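Local coordinates for probable enoyl-CoA hydratase/isomerase (Pseudomonas aeruginosa PAO1, PDB 5WYD), which probably acts as a crotonase-family hydro-lyase on enoyl-CoA substrates and is implicated in biosynthesis of the diffusible signal factor, at residues Ile52-Ala63 and Ala104-Ser112; Trp40-Arg49 and Glu93-Ala104. The protein carries 1 engineered substitution. All coordinates share one frame; numbering follows the deposited sequence.

Contact 1 of 2, residues Ile52-Ala63 and Ala104-Ser112; sequences IEHLNRDDDIYA and ALRDFRGVS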
loop_
_atom_site.group_PDB
_atom_site.type_symbol
_atom_site.label_atom_id
_atom_site.label_comp_id
_atom_site.label_asym_id
_atom_site.label_seq_id
_atom_site.Cartn_x
_atom_site.Cartn_y
_atom_site.Cartn_z
ATOM N N ILE A 52 -9.080 -22.109 18.456
ATOM C CA ILE A 52 -8.826 -20.674 18.592
ATOM C C ILE A 52 -10.122 -19.891 18.638
ATOM O O ILE A 52 -10.274 -18.968 19.445
ATOM C CB ILE A 52 -7.944 -20.183 17.442
ATOM C CG1 ILE A 52 -6.598 -20.870 17.483
ATOM C CG2 ILE A 52 -7.734 -18.703 17.569
ATOM C CD1 ILE A 52 -5.814 -20.537 18.737
ATOM N N GLU A 53 -11.076 -20.250 17.785
ATOM C CA GLU A 53 -12.345 -19.540 17.769
ATOM C C GLU A 53 -13.098 -19.705 19.071
ATOM O O GLU A 53 -13.745 -18.764 19.543
ATOM C CB GLU A 53 -13.200 -20.019 16.623
ATOM C CG GLU A 53 -12.502 -19.910 15.310
ATOM C CD GLU A 53 -13.359 -20.440 14.213
ATOM O OE1 GLU A 53 -14.484 -20.881 14.530
ATOM O OE2 GLU A 53 -12.904 -20.464 13.055
ATOM N N HIS A 54 -13.089 -20.911 19.631
ATOM C CA HIS A 54 -13.744 -21.112 20.911
ATOM C C HIS A 54 -13.050 -20.291 21.979
ATOM O O HIS A 54 -13.703 -19.696 22.844
ATOM C CB HIS A 54 -13.715 -22.595 21.261
ATOM C CG HIS A 54 -14.725 -23.406 20.512
ATOM N ND1 HIS A 54 -14.540 -23.772 19.197
ATOM C CD2 HIS A 54 -15.908 -23.947 20.893
ATOM C CE1 HIS A 54 -15.574 -24.487 18.793
ATOM N NE2 HIS A 54 -16.415 -24.615 19.804
ATOM N N LEU A 55 -11.716 -20.258 21.927
ATOM C CA LEU A 55 -10.939 -19.509 22.903
ATOM C C LEU A 55 -11.234 -18.020 22.801
ATOM O O LEU A 55 -11.443 -17.335 23.816
ATOM C CB LEU A 55 -9.458 -19.781 22.665
ATOM C CG LEU A 55 -9.010 -21.227 22.857
ATOM C CD1 LEU A 55 -7.513 -21.349 22.660
ATOM C CD2 LEU A 55 -9.466 -21.798 24.196
ATOM N N ASN A 56 -11.332 -17.525 21.571
ATOM C CA ASN A 56 -11.664 -16.128 21.365
ATOM C C ASN A 56 -12.999 -15.799 21.977
ATOM O O ASN A 56 -13.213 -14.681 22.435
ATOM C CB ASN A 56 -11.707 -15.821 19.885
ATOM C CG ASN A 56 -10.361 -15.706 19.310
ATOM O OD1 ASN A 56 -10.147 -15.942 18.129
ATOM N ND2 ASN A 56 -9.420 -15.336 20.147
ATOM N N ARG A 57 -13.948 -16.716 21.890
ATOM C CA ARG A 57 -15.243 -16.461 22.495
ATOM C C ARG A 57 -15.166 -16.404 24.019
ATOM O O ARG A 57 -15.841 -15.576 24.639
ATOM C CB ARG A 57 -16.233 -17.515 22.037
ATOM C CG ARG A 57 -16.489 -17.457 20.548
ATOM C CD ARG A 57 -17.678 -18.334 20.203
ATOM N NE ARG A 57 -17.903 -18.408 18.768
ATOM C CZ ARG A 57 -17.422 -19.378 17.993
ATOM N NH1 ARG A 57 -16.687 -20.348 18.523
ATOM N NH2 ARG A 57 -17.667 -19.376 16.688
ATOM N N ASP A 58 -14.373 -17.275 24.644
ATOM C CA ASP A 58 -14.322 -17.294 26.097
ATOM C C ASP A 58 -13.593 -16.082 26.655
ATOM O O ASP A 58 -12.441 -15.823 26.292
ATOM C CB ASP A 58 -13.639 -18.556 26.580
ATOM C CG ASP A 58 -13.842 -18.764 28.039
ATOM O OD1 ASP A 58 -14.272 -17.803 28.712
ATOM O OD2 ASP A 58 -13.609 -19.892 28.514
ATOM N N ASP A 59 -14.208 -15.407 27.629
ATOM C CA ASP A 59 -13.582 -14.233 28.230
ATOM C C ASP A 59 -12.712 -14.584 29.418
ATOM O O ASP A 59 -12.006 -13.708 29.934
ATOM C CB ASP A 59 -14.635 -13.228 28.686
ATOM C CG ASP A 59 -15.490 -12.752 27.555
ATOM O OD1 ASP A 59 -15.276 -13.236 26.427
ATOM O OD2 ASP A 59 -16.350 -11.880 27.776
ATOM N N ASP A 60 -12.720 -15.847 29.829
ATOM C CA ASP A 60 -11.960 -16.358 30.954
ATOM C C ASP A 60 -10.530 -16.664 30.580
ATOM O O ASP A 60 -9.784 -17.192 31.400
ATOM C CB ASP A 60 -12.615 -17.629 31.490
ATOM C CG ASP A 60 -12.132 -17.985 32.866
ATOM O OD1 ASP A 60 -11.575 -17.089 33.531
ATOM O OD2 ASP A 60 -12.330 -19.138 33.286
ATOM N N ILE A 61 -10.178 -16.529 29.322
ATOM C CA ILE A 61 -8.831 -16.831 28.894
ATOM C C ILE A 61 -8.138 -15.575 28.407
ATOM O O ILE A 61 -8.611 -14.917 27.471
ATOM C CB ILE A 61 -8.822 -17.904 27.817
ATOM C CG1 ILE A 61 -9.355 -19.162 28.464
ATOM C CG2 ILE A 61 -7.411 -18.040 27.317
ATOM C CD1 ILE A 61 -8.532 -19.565 29.678
ATOM N N TYR A 62 -7.011 -15.252 29.024
ATOM C CA TYR A 62 -6.253 -14.102 28.599
ATOM C C TYR A 62 -4.948 -14.465 27.932
ATOM O O TYR A 62 -4.355 -13.604 27.276
ATOM C CB TYR A 62 -5.973 -13.162 29.776
ATOM C CG TYR A 62 -7.178 -12.873 30.619
ATOM C CD1 TYR A 62 -8.405 -12.617 30.035
ATOM C CD2 TYR A 62 -7.071 -12.762 31.996
ATOM C CE1 TYR A 62 -9.508 -12.322 30.801
ATOM C CE2 TYR A 62 -8.171 -12.456 32.770
ATOM C CZ TYR A 62 -9.396 -12.237 32.165
ATOM O OH TYR A 62 -10.515 -11.929 32.912
ATOM N N ALA A 63 -4.483 -15.701 28.076
ATOM C CA ALA A 63 -3.216 -16.096 27.478
ATOM C C ALA A 63 -3.337 -17.483 26.871
ATOM O O ALA A 63 -4.250 -18.234 27.196
ATOM C CB ALA A 63 -2.063 -16.060 28.488
ATOM N N ALA A 104 -5.479 -18.162 12.170
ATOM C CA ALA A 104 -6.354 -18.093 13.334
ATOM C C ALA A 104 -5.542 -17.950 14.618
ATOM O O ALA A 104 -5.887 -17.148 15.496
ATOM C CB ALA A 104 -7.254 -19.324 13.399
ATOM N N LEU A 105 -4.445 -18.708 14.735
ATOM C CA LEU A 105 -3.603 -18.610 15.920
ATOM C C LEU A 105 -3.012 -17.218 16.028
ATOM O O LEU A 105 -3.083 -16.573 17.086
ATOM C CB LEU A 105 -2.489 -19.657 15.828
ATOM C CG LEU A 105 -1.325 -19.562 16.819
ATOM C CD1 LEU A 105 -1.840 -19.672 18.247
ATOM C CD2 LEU A 105 -0.151 -20.539 16.514
ATOM N N ARG A 106 -2.526 -16.706 14.896
ATOM C CA ARG A 106 -1.966 -15.370 14.832
ATOM C C ARG A 106 -2.998 -14.333 15.222
ATOM O O ARG A 106 -2.652 -13.254 15.707
ATOM C CB ARG A 106 -1.465 -15.124 13.419
ATOM C CG ARG A 106 -1.114 -13.697 13.141
ATOM C CD ARG A 106 -0.713 -13.539 11.690
ATOM N NE ARG A 106 -1.777 -13.832 10.745
ATOM C CZ ARG A 106 -2.547 -12.906 10.199
ATOM N NH1 ARG A 106 -2.359 -11.639 10.520
ATOM N NH2 ARG A 106 -3.495 -13.243 9.334
ATOM N N ASP A 107 -4.258 -14.605 14.945
ATOM C CA ASP A 107 -5.324 -13.685 15.273
ATOM C C ASP A 107 -5.956 -13.948 16.640
ATOM O O ASP A 107 -6.997 -13.355 16.940
ATOM C CB ASP A 107 -6.384 -13.736 14.183
ATOM C CG ASP A 107 -5.898 -13.144 12.898
ATOM O OD1 ASP A 107 -4.809 -12.536 12.893
ATOM O OD2 ASP A 107 -6.597 -13.306 11.880
ATOM N N PHE A 108 -5.390 -14.834 17.463
ATOM C CA PHE A 108 -5.975 -15.042 18.780
ATOM C C PHE A 108 -5.968 -13.712 19.523
ATOM O O PHE A 108 -4.952 -13.011 19.540
ATOM C CB PHE A 108 -5.191 -16.115 19.539
ATOM C CG PHE A 108 -5.563 -16.212 20.991
ATOM C CD1 PHE A 108 -6.877 -16.224 21.373
ATOM C CD2 PHE A 108 -4.602 -16.331 21.964
ATOM C CE1 PHE A 108 -7.234 -16.301 22.709
ATOM C CE2 PHE A 108 -4.958 -16.412 23.302
ATOM C CZ PHE A 108 -6.265 -16.398 23.663
ATOM N N ARG A 109 -7.109 -13.342 20.112
ATOM C CA ARG A 109 -7.190 -12.032 20.760
ATOM C C ARG A 109 -6.222 -11.920 21.926
ATOM O O ARG A 109 -5.642 -10.857 22.159
ATOM C CB ARG A 109 -8.611 -11.738 21.229
ATOM C CG ARG A 109 -9.243 -12.750 22.148
ATOM C CD ARG A 109 -10.607 -12.249 22.558
ATOM N NE ARG A 109 -11.181 -13.108 23.581
ATOM C CZ ARG A 109 -12.290 -12.833 24.255
ATOM N NH1 ARG A 109 -12.953 -11.705 24.034
ATOM N NH2 ARG A 109 -12.720 -13.686 25.166
ATOM N N GLY A 110 -6.097 -12.983 22.710
ATOM C CA GLY A 110 -5.128 -13.029 23.778
ATOM C C GLY A 110 -3.739 -13.312 23.259
ATOM O O GLY A 110 -3.538 -13.596 22.086
ATOM N N VAL A 111 -2.755 -13.107 24.130
ATOM C CA VAL A 111 -1.371 -13.381 23.770
ATOM C C VAL A 111 -1.141 -14.884 23.654
ATOM O O VAL A 111 -1.632 -15.685 24.455
ATOM C CB VAL A 111 -0.413 -12.750 24.791
ATOM C CG1 VAL A 111 -0.666 -13.345 26.131
ATOM C CG2 VAL A 111 1.016 -12.993 24.381
ATOM N N SER A 112 -0.385 -15.272 22.647
ATOM C CA SER A 112 -0.025 -16.651 22.395
ATOM C C SER A 112 1.476 -16.761 22.619
ATOM O O SER A 112 2.249 -15.928 22.136
ATOM C CB SER A 112 -0.436 -17.085 20.980
ATOM O OG SER A 112 0.136 -16.275 19.957
#
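The ring of Phe108 meets residues 52-63 along its edge: Ile61 brings CG2 to 4.2 Å from CZ, the carbonyl carbon of Ala63 lies farther round the ring, and the Asn56 side chain lies near the ring plane. Over the centre of one face sits Gly110 N, 3.3 Å above the plane, placed there by the turn of the chain after the ring. The other flat group, the Arg109 guanidinium, has Asp58 O and Asp59 OD1 at its edge. Arg109 NH2 donates to Asp59 OD1 across 2.9 Å in a nearly straight salt bridge (171°), staying in the guanidinium plane but meeting the oxygen on its anti side, 35° out of the carboxylate plane. To get there Arg109 tucks CG between its own N and carbonyl carbon (chi1 56°), then runs extended to NE. NH2 also donates to Asp58 O, a bond too short in the model to be trusted in detail.

Nearer the helices, Ile52 inserts CG2 against Ala104 O at 3.2 Å and turns CD1 to within 4.1 Å of Leu105 CD1. Beyond both helices the two segments enter the central sheet as parallel neighbours, Ala63 paired with Val111, with Ala63 CB 3.9 Å from Val111 CG1 and a CA-H...O contact from Ala63 CA to Val111 O. Helix 88-106 is thus the connection of a beta-alpha-beta crossover. Leu64 of strand 63-68 packs on Ile52, Leu55 and Phe108. The chemistry therefore divides by depth: hydrocarbon fills the inner part, while toward the surface one arginine ties down the loop after helix 42-57; Arg220 lies close to Arg109 NE, a like charge that the Asp59 carboxylate probably helps to offset.

Contact 2 of 2, residues Trp40-Arg49 and Glu93-Ala104; sequences WDRDSLIGLR and EMARRFGEAFEA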
loop_
_atom_site.group_PDB
_atom_site.type_symbol
_atom_site.label_atom_id
_atom_site.label_comp_id
_atom_site.label_asym_id
_atom_site.label_seq_id
_atom_site.Cartn_x
_atom_site.Cartn_y
_atom_site.Cartn_z
ATOM N N TRP A 40 2.052 -32.151 12.221
ATOM C CA TRP A 40 0.687 -31.687 11.991
ATOM C C TRP A 40 -0.112 -32.607 11.092
ATOM O O TRP A 40 0.419 -33.219 10.161
ATOM C CB TRP A 40 0.667 -30.296 11.375
ATOM C CG TRP A 40 0.969 -29.284 12.343
ATOM C CD1 TRP A 40 2.133 -28.624 12.487
ATOM C CD2 TRP A 40 0.101 -28.830 13.385
ATOM N NE1 TRP A 40 2.045 -27.756 13.544
ATOM C CE2 TRP A 40 0.803 -27.870 14.114
ATOM C CE3 TRP A 40 -1.203 -29.150 13.772
ATOM C CZ2 TRP A 40 0.244 -27.213 15.208
ATOM C CZ3 TRP A 40 -1.752 -28.498 14.859
ATOM C CH2 TRP A 40 -1.030 -27.545 15.564
ATOM N N ASP A 41 -1.414 -32.639 11.346
ATOM C CA ASP A 41 -2.351 -33.470 10.625
ATOM C C ASP A 41 -3.564 -32.615 10.302
ATOM O O ASP A 41 -3.773 -31.553 10.896
ATOM C CB ASP A 41 -2.712 -34.681 11.507
ATOM C CG ASP A 41 -3.658 -35.662 10.850
ATOM O OD1 ASP A 41 -4.249 -35.346 9.793
ATOM O OD2 ASP A 41 -3.822 -36.761 11.429
ATOM N N ARG A 42 -4.345 -33.067 9.319
ATOM C CA ARG A 42 -5.587 -32.370 8.992
ATOM C C ARG A 42 -6.531 -32.312 10.175
ATOM O O ARG A 42 -7.206 -31.298 10.402
ATOM C CB ARG A 42 -6.326 -33.095 7.900
ATOM C CG ARG A 42 -7.794 -32.704 7.885
ATOM C CD ARG A 42 -8.506 -33.555 6.949
ATOM N NE ARG A 42 -7.931 -33.496 5.639
ATOM C CZ ARG A 42 -8.456 -32.760 4.701
ATOM N NH1 ARG A 42 -9.567 -32.043 4.978
ATOM N NH2 ARG A 42 -7.872 -32.794 3.516
ATOM N N ASP A 43 -6.650 -33.429 10.887
ATOM C CA ASP A 43 -7.529 -33.475 12.044
ATOM C C ASP A 43 -7.053 -32.455 13.064
ATOM O O ASP A 43 -7.861 -31.753 13.686
ATOM C CB ASP A 43 -7.549 -34.903 12.631
ATOM C CG ASP A 43 -8.872 -35.270 13.344
ATOM O OD1 ASP A 43 -9.693 -34.379 13.632
ATOM O OD2 ASP A 43 -9.080 -36.472 13.628
ATOM N N SER A 44 -5.730 -32.352 13.223
ATOM C CA SER A 44 -5.142 -31.378 14.133
ATOM C C SER A 44 -5.364 -29.935 13.665
ATOM O O SER A 44 -5.752 -29.073 14.463
ATOM C CB SER A 44 -3.657 -31.706 14.312
ATOM O OG SER A 44 -2.970 -31.781 13.074
ATOM N N LEU A 45 -5.158 -29.657 12.375
ATOM C CA LEU A 45 -5.260 -28.282 11.889
ATOM C C LEU A 45 -6.658 -27.700 12.041
ATOM O O LEU A 45 -6.807 -26.532 12.424
ATOM C CB LEU A 45 -4.821 -28.200 10.431
ATOM C CG LEU A 45 -3.335 -28.442 10.184
ATOM C CD1 LEU A 45 -3.014 -28.304 8.734
ATOM C CD2 LEU A 45 -2.562 -27.436 10.962
ATOM N N ILE A 46 -7.697 -28.460 11.689
ATOM C CA ILE A 46 -9.040 -27.913 11.848
ATOM C C ILE A 46 -9.319 -27.646 13.312
ATOM O O ILE A 46 -9.795 -26.566 13.680
ATOM C CB ILE A 46 -10.108 -28.843 11.247
ATOM C CG1 ILE A 46 -9.979 -28.926 9.728
ATOM C CG2 ILE A 46 -11.487 -28.331 11.616
ATOM C CD1 ILE A 46 -10.879 -29.977 9.132
ATOM N N GLY A 47 -8.963 -28.591 14.182
ATOM C CA GLY A 47 -9.212 -28.365 15.587
ATOM C C GLY A 47 -8.541 -27.090 16.038
ATOM O O GLY A 47 -9.167 -26.245 16.684
ATOM N N LEU A 48 -7.311 -26.868 15.571
ATOM C CA LEU A 48 -6.576 -25.689 15.991
ATOM C C LEU A 48 -7.341 -24.437 15.634
ATOM O O LEU A 48 -7.614 -23.601 16.499
ATOM C CB LEU A 48 -5.214 -25.672 15.336
ATOM C CG LEU A 48 -4.544 -24.369 15.723
ATOM C CD1 LEU A 48 -4.465 -24.256 17.224
ATOM C CD2 LEU A 48 -3.177 -24.297 15.062
ATOM N N ARG A 49 -7.788 -24.339 14.381
ATOM C CA ARG A 49 -8.619 -23.208 14.018
ATOM C C ARG A 49 -9.862 -23.170 14.890
ATOM O O ARG A 49 -10.175 -22.154 15.512
ATOM C CB ARG A 49 -9.049 -23.328 12.571
ATOM C CG ARG A 49 -9.971 -22.206 12.186
ATOM C CD ARG A 49 -10.833 -22.525 10.986
ATOM N NE ARG A 49 -10.245 -23.525 10.115
ATOM C CZ ARG A 49 -10.971 -24.421 9.466
ATOM N NH1 ARG A 49 -12.286 -24.421 9.629
ATOM N NH2 ARG A 49 -10.388 -25.305 8.660
ATOM N N GLU A 93 -5.495 -28.406 -0.812
ATOM C CA GLU A 93 -6.357 -28.388 0.363
ATOM C C GLU A 93 -5.544 -28.247 1.633
ATOM O O GLU A 93 -5.939 -27.519 2.549
ATOM C CB GLU A 93 -7.210 -29.658 0.431
ATOM C CG GLU A 93 -8.245 -29.687 1.570
ATOM C CD GLU A 93 -9.096 -30.919 1.464
ATOM O OE1 GLU A 93 -8.623 -31.896 0.858
ATOM O OE2 GLU A 93 -10.269 -30.917 1.890
ATOM N N MET A 94 -4.413 -28.949 1.732
ATOM C CA MET A 94 -3.660 -28.844 2.977
ATOM C C MET A 94 -3.004 -27.472 3.096
ATOM O O MET A 94 -2.893 -26.925 4.198
ATOM C CB MET A 94 -2.634 -29.967 3.122
ATOM C CG MET A 94 -3.207 -31.356 3.025
ATOM S SD MET A 94 -4.756 -31.633 3.911
ATOM C CE MET A 94 -4.375 -31.151 5.600
ATOM N N ALA A 95 -2.554 -26.895 1.981
ATOM C CA ALA A 95 -1.986 -25.555 2.066
ATOM C C ALA A 95 -3.004 -24.568 2.645
ATOM O O ALA A 95 -2.645 -23.688 3.438
ATOM C CB ALA A 95 -1.518 -25.098 0.687
ATOM N N ARG A 96 -4.279 -24.707 2.261
ATOM C CA ARG A 96 -5.326 -23.839 2.788
ATOM C C ARG A 96 -5.482 -24.029 4.291
ATOM O O ARG A 96 -5.559 -23.049 5.044
ATOM C CB ARG A 96 -6.628 -24.135 2.040
ATOM C CG ARG A 96 -7.836 -23.308 2.408
ATOM C CD ARG A 96 -7.771 -21.906 1.856
ATOM N NE ARG A 96 -8.859 -21.138 2.416
ATOM C CZ ARG A 96 -9.390 -20.069 1.858
ATOM N NH1 ARG A 96 -10.393 -19.437 2.444
ATOM N NH2 ARG A 96 -8.935 -19.640 0.713
ATOM N N ARG A 97 -5.453 -25.289 4.743
ATOM C CA ARG A 97 -5.629 -25.608 6.155
ATOM C C ARG A 97 -4.538 -24.989 7.012
ATOM O O ARG A 97 -4.818 -24.467 8.095
ATOM C CB ARG A 97 -5.624 -27.121 6.338
ATOM C CG ARG A 97 -6.845 -27.866 5.816
ATOM C CD ARG A 97 -8.120 -27.311 6.385
ATOM N NE ARG A 97 -9.308 -27.890 5.764
ATOM C CZ ARG A 97 -9.946 -27.376 4.715
ATOM N NH1 ARG A 97 -11.026 -27.990 4.241
ATOM N NH2 ARG A 97 -9.507 -26.263 4.132
ATOM N N PHE A 98 -3.285 -25.067 6.570
ATOM C CA PHE A 98 -2.217 -24.452 7.350
ATOM C C PHE A 98 -2.431 -22.962 7.459
ATOM O O PHE A 98 -2.299 -22.377 8.538
ATOM C CB PHE A 98 -0.844 -24.686 6.729
ATOM C CG PHE A 98 -0.188 -25.965 7.149
ATOM C CD1 PHE A 98 0.304 -26.096 8.425
ATOM C CD2 PHE A 98 0.022 -26.993 6.247
ATOM C CE1 PHE A 98 0.930 -27.245 8.841
ATOM C CE2 PHE A 98 0.678 -28.148 6.639
ATOM C CZ PHE A 98 1.111 -28.276 7.951
ATOM N N GLY A 99 -2.756 -22.326 6.341
ATOM C CA GLY A 99 -2.949 -20.897 6.380
ATOM C C GLY A 99 -4.084 -20.521 7.305
ATOM O O GLY A 99 -3.920 -19.694 8.197
ATOM N N GLU A 100 -5.216 -21.207 7.171
ATOM C CA GLU A 100 -6.369 -20.887 8.005
ATOM C C GLU A 100 -6.071 -21.094 9.475
ATOM O O GLU A 100 -6.358 -20.223 10.310
ATOM C CB GLU A 100 -7.574 -21.743 7.610
ATOM C CG GLU A 100 -8.057 -21.596 6.195
ATOM C CD GLU A 100 -9.200 -22.551 5.892
ATOM O OE1 GLU A 100 -9.632 -23.300 6.795
ATOM O OE2 GLU A 100 -9.728 -22.505 4.768
ATOM N N ALA A 101 -5.508 -22.254 9.812
ATOM C CA ALA A 101 -5.254 -22.551 11.209
ATOM C C ALA A 101 -4.230 -21.585 11.778
ATOM O O ALA A 101 -4.490 -20.901 12.773
ATOM C CB ALA A 101 -4.788 -24.002 11.346
ATOM N N PHE A 102 -3.093 -21.443 11.103
ATOM C CA PHE A 102 -2.042 -20.573 11.622
ATOM C C PHE A 102 -2.486 -19.120 11.677
ATOM O O PHE A 102 -2.151 -18.397 12.624
ATOM C CB PHE A 102 -0.773 -20.721 10.806
ATOM C CG PHE A 102 -0.114 -22.052 10.976
ATOM C CD1 PHE A 102 -0.182 -22.743 12.182
ATOM C CD2 PHE A 102 0.603 -22.595 9.953
ATOM C CE1 PHE A 102 0.434 -23.964 12.324
ATOM C CE2 PHE A 102 1.246 -23.788 10.108
ATOM C CZ PHE A 102 1.157 -24.485 11.278
ATOM N N GLU A 103 -3.204 -18.658 10.664
ATOM C CA GLU A 103 -3.713 -17.300 10.726
ATOM C C GLU A 103 -4.668 -17.140 11.898
ATOM O O GLU A 103 -4.677 -16.099 12.564
ATOM C CB GLU A 103 -4.375 -16.966 9.413
ATOM C CG GLU A 103 -3.377 -16.856 8.284
ATOM C CD GLU A 103 -4.089 -16.793 6.974
ATOM O OE1 GLU A 103 -3.441 -16.659 5.916
ATOM O OE2 GLU A 103 -5.327 -16.840 7.025
ATOM N N ALA A 104 -5.479 -18.162 12.170
ATOM C CA ALA A 104 -6.354 -18.093 13.334
ATOM C C ALA A 104 -5.542 -17.950 14.618
ATOM O O ALA A 104 -5.887 -17.148 15.496
ATOM C CB ALA A 104 -7.254 -19.324 13.399
HETATM O O HOH W 1 -6.957 -25.151 8.967
#
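Arg42 and Glu93 make the strongest polar link: Arg42 NH2 donates to Glu93 OE1 at 2.9 Å, and NH1 adds a weak bond to OE2 at 3.4 Å. Glu93 lies near the guanidinium plane, yet the donor comes from above the carboxylate, 84° out of its plane. Glu93 reaches over with CG anti to its backbone N and the rest of the chain extended. Two turns farther along, Glu100 OE1 lies 2.8 Å from Arg49 NH2, over the guanidinium face, so charge alone holds this pair. The other oxygen of Glu100, OE2, takes a bond from Arg96 NE through the anti lone pair. Arg97 stands between the two acids with long charge contacts to both; its buried NE has no partner and lies near both Arg42 and Arg49, a crowding that the carboxylates probably offset. Arg96 also bridges Glu243 and Asp247 of a third subunit, which ties this network to the assembly.

Helices 42-57 and 88-106, two consecutive helices of the crotonase fold, run roughly parallel here, the axes of 42-49 and 93-104 being 8.2 Å apart at closest and inclined by 34°. They mesh knobs-into-holes: Arg49 fits among Arg97, Glu100, Ala101 and Ala104, and Arg97 among Arg42, Leu45, Ile46 and Arg49. Met94 folds back to rest CE on Arg42 CB, 3.6 Å away.

Deeper in, Leu45 CD1 sits 3.9 Å from the Phe98 centroid, only 6° off the ring normal, a CH-pi contact. Ala101 CB presses on Leu45 O at 3.4 Å. Trp40 offers its face to two ring edges, Phe102 in a T-shaped pair (centroids 5.6 Å apart) and Phe98 in a more offset one, and Cys127 of helix 123-130 packs on both Trp40 and Phe102.

Both contacts hold helix 42-57 against helix 88-106, and they share Ala104, which lies where the two pairings meet; their centres are 16 Å apart. Each is partly buried, with apolar side chains inside and charges toward the surface. Contact 2 joins helix to helix over a longer run; its interior is an aromatic cluster and its outer side a network of four arginines and two glutamates, of which Arg96 reaches another subunit. In contact 1 the helices give way to loops and strands: a single arginine serves loop acceptors, and parallel strand pairing, absent from contact 2, carries the two segments into the sheet.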